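PDB 5YHH: uncharacterized conserved protein YiiM, which probably confers resistance to hydroxylaminopurine as a MOSC-domain oxidoreductase with a putative molybdenum cofactor-binding catalytic site. Local coordinates for residues P6-V14 with A86-G97. Sequence-based numbering, arbitrary orientation.
Sequences PMQIVSINV and AGAFGENWTLLG
Asn13 drives its amide into the hollow formed by Ala86, Gly87, Glu91 and Thr94, where the 86-97 chain curls back on itself. With CG beside the backbone N (chi1 -47°), its ND2 gives one bond to Thr94 OG1 (2.9 Å) and another to Glu91 O (3.1 Å); both acceptors lie in the amide plane, though the donor stands above the carbonyl plane of Glu91. Ser11 OG donates to Asn13 OD1 at 2.7 Å, so the amide is gripped at both ends and cannot readily flip. Behind it, Glu91 OE2 takes bonds from Thr94 OG1, on its anti side, and from Gly87 N, while OE1 receives Phe89 N through its syn lone pair, a second shell that fixes the Gly87-Gly90 turn. The methyl of Ala86 presses against Ser11 CB, a tight 3.5 Å. On this same face as Ser11, Val10, the extra residue of a bulge, leans over the Thr94 and Leu96 side chains: CG1 rests on Leu96 CB (3.8 Å) and CG2 on Thr94 CG2.

On the opposite face of the sheet, Ile9 lays its CD1 methyl almost centrally over the six-membered ring of Trp93, a CH-pi contact 3.5 Å from the centroid, and CG1 leans on Leu95 CD2. Ile65 and Phe151 also touch the indole.

Backbone bonds pair Gln8 with Leu96 and join Asn13 N to Asn92 O. Between them Thr94 O accepts Val10 N (2.8 Å) and, weakly, Ser11 N, marking a classic beta bulge in the antiparallel pairing of strands 8-19 and 93-96 within the mixed sheet of this MOSC protein.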
loop_
_atom_site.group_PDB
_atom_site.type_symbol
_atom_site.label_atom_id
_atom_site.label_comp_id
_atom_site.label_asym_id
_atom_site.label_seq_id
_atom_site.Cartn_x
_atom_site.Cartn_y
_atom_site.Cartn_z
ATOM N N PRO A 6 0.767 13.273 -14.113
ATOM C CA PRO A 6 -0.284 13.357 -13.088
ATOM C C PRO A 6 -0.268 12.110 -12.202
ATOM O O PRO A 6 -1.328 11.551 -11.878
ATOM C CB PRO A 6 -1.536 13.361 -13.927
ATOM C CG PRO A 6 -1.198 12.343 -15.029
ATOM C CD PRO A 6 0.327 12.404 -15.224
ATOM N N MET A 7 0.941 11.661 -11.884
ATOM C CA MET A 7 1.199 10.645 -10.884
ATOM C C MET A 7 1.921 11.378 -9.757
ATOM O O MET A 7 3.053 11.876 -9.962
ATOM C CB MET A 7 2.093 9.560 -11.472
ATOM C CG MET A 7 1.401 8.664 -12.499
ATOM S SD MET A 7 2.576 7.792 -13.590
ATOM C CE MET A 7 4.061 7.633 -12.584
ATOM N N GLN A 8 1.270 11.465 -8.592
ATOM C CA GLN A 8 1.844 12.172 -7.467
ATOM C C GLN A 8 1.373 11.693 -6.118
ATOM O O GLN A 8 0.407 10.946 -6.029
ATOM C CB GLN A 8 1.563 13.673 -7.597
ATOM C CG GLN A 8 0.129 14.004 -7.690
ATOM C CD GLN A 8 -0.119 15.483 -7.734
ATOM O OE1 GLN A 8 -0.226 16.131 -6.693
ATOM N NE2 GLN A 8 -0.249 16.027 -8.939
ATOM N N ILE A 9 2.054 12.164 -5.077
ATOM C CA ILE A 9 1.616 12.051 -3.686
ATOM C C ILE A 9 0.782 13.289 -3.418
ATOM O O ILE A 9 1.323 14.369 -3.224
ATOM C CB ILE A 9 2.841 11.994 -2.690
ATOM C CG1 ILE A 9 3.783 10.864 -3.077
ATOM C CG2 ILE A 9 2.377 11.820 -1.239
ATOM C CD1 ILE A 9 5.230 10.894 -2.384
ATOM N N VAL A 10 -0.546 13.171 -3.409
ATOM C CA VAL A 10 -1.352 14.378 -3.188
ATOM C C VAL A 10 -1.378 14.746 -1.722
ATOM O O VAL A 10 -1.481 15.922 -1.399
ATOM C CB VAL A 10 -2.798 14.366 -3.758
ATOM C CG1 VAL A 10 -2.796 14.708 -5.236
ATOM C CG2 VAL A 10 -3.566 13.094 -3.410
ATOM N N SER A 11 -1.158 13.776 -0.838
ATOM C CA SER A 11 -1.134 14.065 0.579
ATOM C C SER A 11 -0.202 13.145 1.298
ATOM O O SER A 11 -0.129 11.963 0.997
ATOM C CB SER A 11 -2.546 13.981 1.196
ATOM O OG SER A 11 -2.535 14.475 2.528
ATOM N N ILE A 12 0.556 13.718 2.221
ATOM C CA ILE A 12 1.389 12.960 3.121
ATOM C C ILE A 12 0.689 13.100 4.449
ATOM O O ILE A 12 0.425 14.213 4.890
ATOM C CB ILE A 12 2.823 13.530 3.251
ATOM C CG1 ILE A 12 3.558 13.573 1.898
ATOM C CG2 ILE A 12 3.624 12.746 4.270
ATOM C CD1 ILE A 12 4.855 14.494 1.973
ATOM N N ASN A 13 0.405 11.972 5.076
ATOM C CA ASN A 13 -0.366 11.923 6.293
ATOM C C ASN A 13 0.476 11.351 7.418
ATOM O O ASN A 13 1.111 10.333 7.224
ATOM C CB ASN A 13 -1.610 11.071 6.047
ATOM C CG ASN A 13 -2.312 11.448 4.737
ATOM O OD1 ASN A 13 -2.623 12.616 4.519
ATOM N ND2 ASN A 13 -2.532 10.478 3.857
ATOM N N VAL A 14 0.439 11.974 8.587
ATOM C CA VAL A 14 1.258 11.534 9.702
ATOM C C VAL A 14 0.411 11.209 10.936
ATOM O O VAL A 14 -0.526 11.949 11.282
ATOM C CB VAL A 14 2.334 12.590 10.031
ATOM C CG1 VAL A 14 3.039 12.262 11.369
ATOM C CG2 VAL A 14 3.348 12.658 8.895
ATOM N N ALA A 86 -8.110 12.386 2.320
ATOM C CA ALA A 86 -6.776 11.920 2.544
ATOM C C ALA A 86 -6.579 11.465 3.988
ATOM O O ALA A 86 -6.946 12.147 4.938
ATOM C CB ALA A 86 -5.752 13.052 2.128
ATOM N N GLY A 87 -6.034 10.268 4.150
ATOM C CA GLY A 87 -5.793 9.695 5.482
ATOM C C GLY A 87 -6.869 8.692 5.900
ATOM O O GLY A 87 -6.727 7.946 6.875
ATOM N N ALA A 88 -7.936 8.637 5.127
ATOM C CA ALA A 88 -9.098 7.829 5.477
ATOM C C ALA A 88 -8.755 6.332 5.582
ATOM O O ALA A 88 -9.397 5.602 6.352
ATOM C CB ALA A 88 -10.234 8.097 4.449
ATOM N N PHE A 89 -7.765 5.858 4.814
ATOM C CA PHE A 89 -7.352 4.431 4.893
ATOM C C PHE A 89 -6.102 4.177 5.695
ATOM O O PHE A 89 -5.524 3.073 5.671
ATOM C CB PHE A 89 -7.306 3.777 3.502
ATOM C CG PHE A 89 -8.701 3.493 2.964
ATOM C CD1 PHE A 89 -9.624 4.499 2.854
ATOM C CD2 PHE A 89 -9.098 2.208 2.656
ATOM C CE1 PHE A 89 -10.941 4.210 2.452
ATOM C CE2 PHE A 89 -10.405 1.949 2.230
ATOM C CZ PHE A 89 -11.298 2.939 2.138
ATOM N N GLY A 90 -5.750 5.171 6.503
ATOM C CA GLY A 90 -4.580 5.106 7.351
ATOM C C GLY A 90 -3.313 5.190 6.540
ATOM O O GLY A 90 -2.262 4.851 7.038
ATOM N N GLU A 91 -3.388 5.673 5.298
ATOM C CA GLU A 91 -2.213 5.645 4.421
ATOM C C GLU A 91 -1.206 6.762 4.759
ATOM O O GLU A 91 -1.596 7.860 5.114
ATOM C CB GLU A 91 -2.630 5.681 2.940
ATOM C CG GLU A 91 -3.223 7.017 2.414
ATOM C CD GLU A 91 -4.603 7.361 2.814
ATOM O OE1 GLU A 91 -5.230 6.635 3.642
ATOM O OE2 GLU A 91 -5.114 8.380 2.236
ATOM N N ASN A 92 0.089 6.472 4.680
ATOM C CA ASN A 92 1.120 7.529 4.737
ATOM C C ASN A 92 1.023 8.462 3.551
ATOM O O ASN A 92 1.152 9.700 3.694
ATOM C CB ASN A 92 2.529 6.915 4.764
ATOM C CG ASN A 92 2.725 5.947 5.886
ATOM O OD1 ASN A 92 2.531 4.722 5.737
ATOM N ND2 ASN A 92 3.067 6.478 7.049
ATOM N N TRP A 93 0.793 7.880 2.369
ATOM C CA TRP A 93 0.803 8.599 1.097
ATOM C C TRP A 93 -0.536 8.355 0.388
ATOM O O TRP A 93 -0.876 7.215 0.064
ATOM C CB TRP A 93 1.907 8.061 0.190
ATOM C CG TRP A 93 3.317 8.387 0.559
ATOM C CD1 TRP A 93 3.770 8.984 1.702
ATOM C CD2 TRP A 93 4.474 8.036 -0.202
ATOM N NE1 TRP A 93 5.158 9.045 1.682
ATOM C CE2 TRP A 93 5.602 8.486 0.511
ATOM C CE3 TRP A 93 4.656 7.414 -1.439
ATOM C CZ2 TRP A 93 6.910 8.316 0.028
ATOM C CZ3 TRP A 93 5.917 7.248 -1.919
ATOM C CH2 TRP A 93 7.048 7.700 -1.186
ATOM N N THR A 94 -1.289 9.433 0.201
ATOM C CA THR A 94 -2.458 9.425 -0.635
ATOM C C THR A 94 -1.989 9.731 -2.036
ATOM O O THR A 94 -1.372 10.764 -2.290
ATOM C CB THR A 94 -3.463 10.488 -0.196
ATOM O OG1 THR A 94 -3.739 10.310 1.190
ATOM C CG2 THR A 94 -4.745 10.342 -1.026
ATOM N N LEU A 95 -2.292 8.830 -2.960
ATOM C CA LEU A 95 -1.755 8.936 -4.294
ATOM C C LEU A 95 -2.776 9.435 -5.277
ATOM O O LEU A 95 -3.993 9.370 -5.045
ATOM C CB LEU A 95 -1.248 7.572 -4.739
ATOM C CG LEU A 95 -0.115 6.907 -3.956
ATOM C CD1 LEU A 95 0.437 5.679 -4.740
ATOM C CD2 LEU A 95 0.997 7.886 -3.619
ATOM N N LEU A 96 -2.266 9.983 -6.372
ATOM C CA LEU A 96 -3.076 10.295 -7.552
ATOM C C LEU A 96 -2.378 9.713 -8.795
ATOM O O LEU A 96 -1.147 9.798 -8.924
ATOM C CB LEU A 96 -3.260 11.810 -7.678
ATOM C CG LEU A 96 -4.118 12.285 -8.827
ATOM C CD1 LEU A 96 -5.628 11.967 -8.537
ATOM C CD2 LEU A 96 -3.885 13.804 -9.032
ATOM N N GLY A 97 -3.155 9.104 -9.691
ATOM C CA GLY A 97 -2.635 8.542 -10.935
ATOM C C GLY A 97 -2.011 7.160 -10.882
ATOM O O GLY A 97 -1.429 6.715 -11.871
#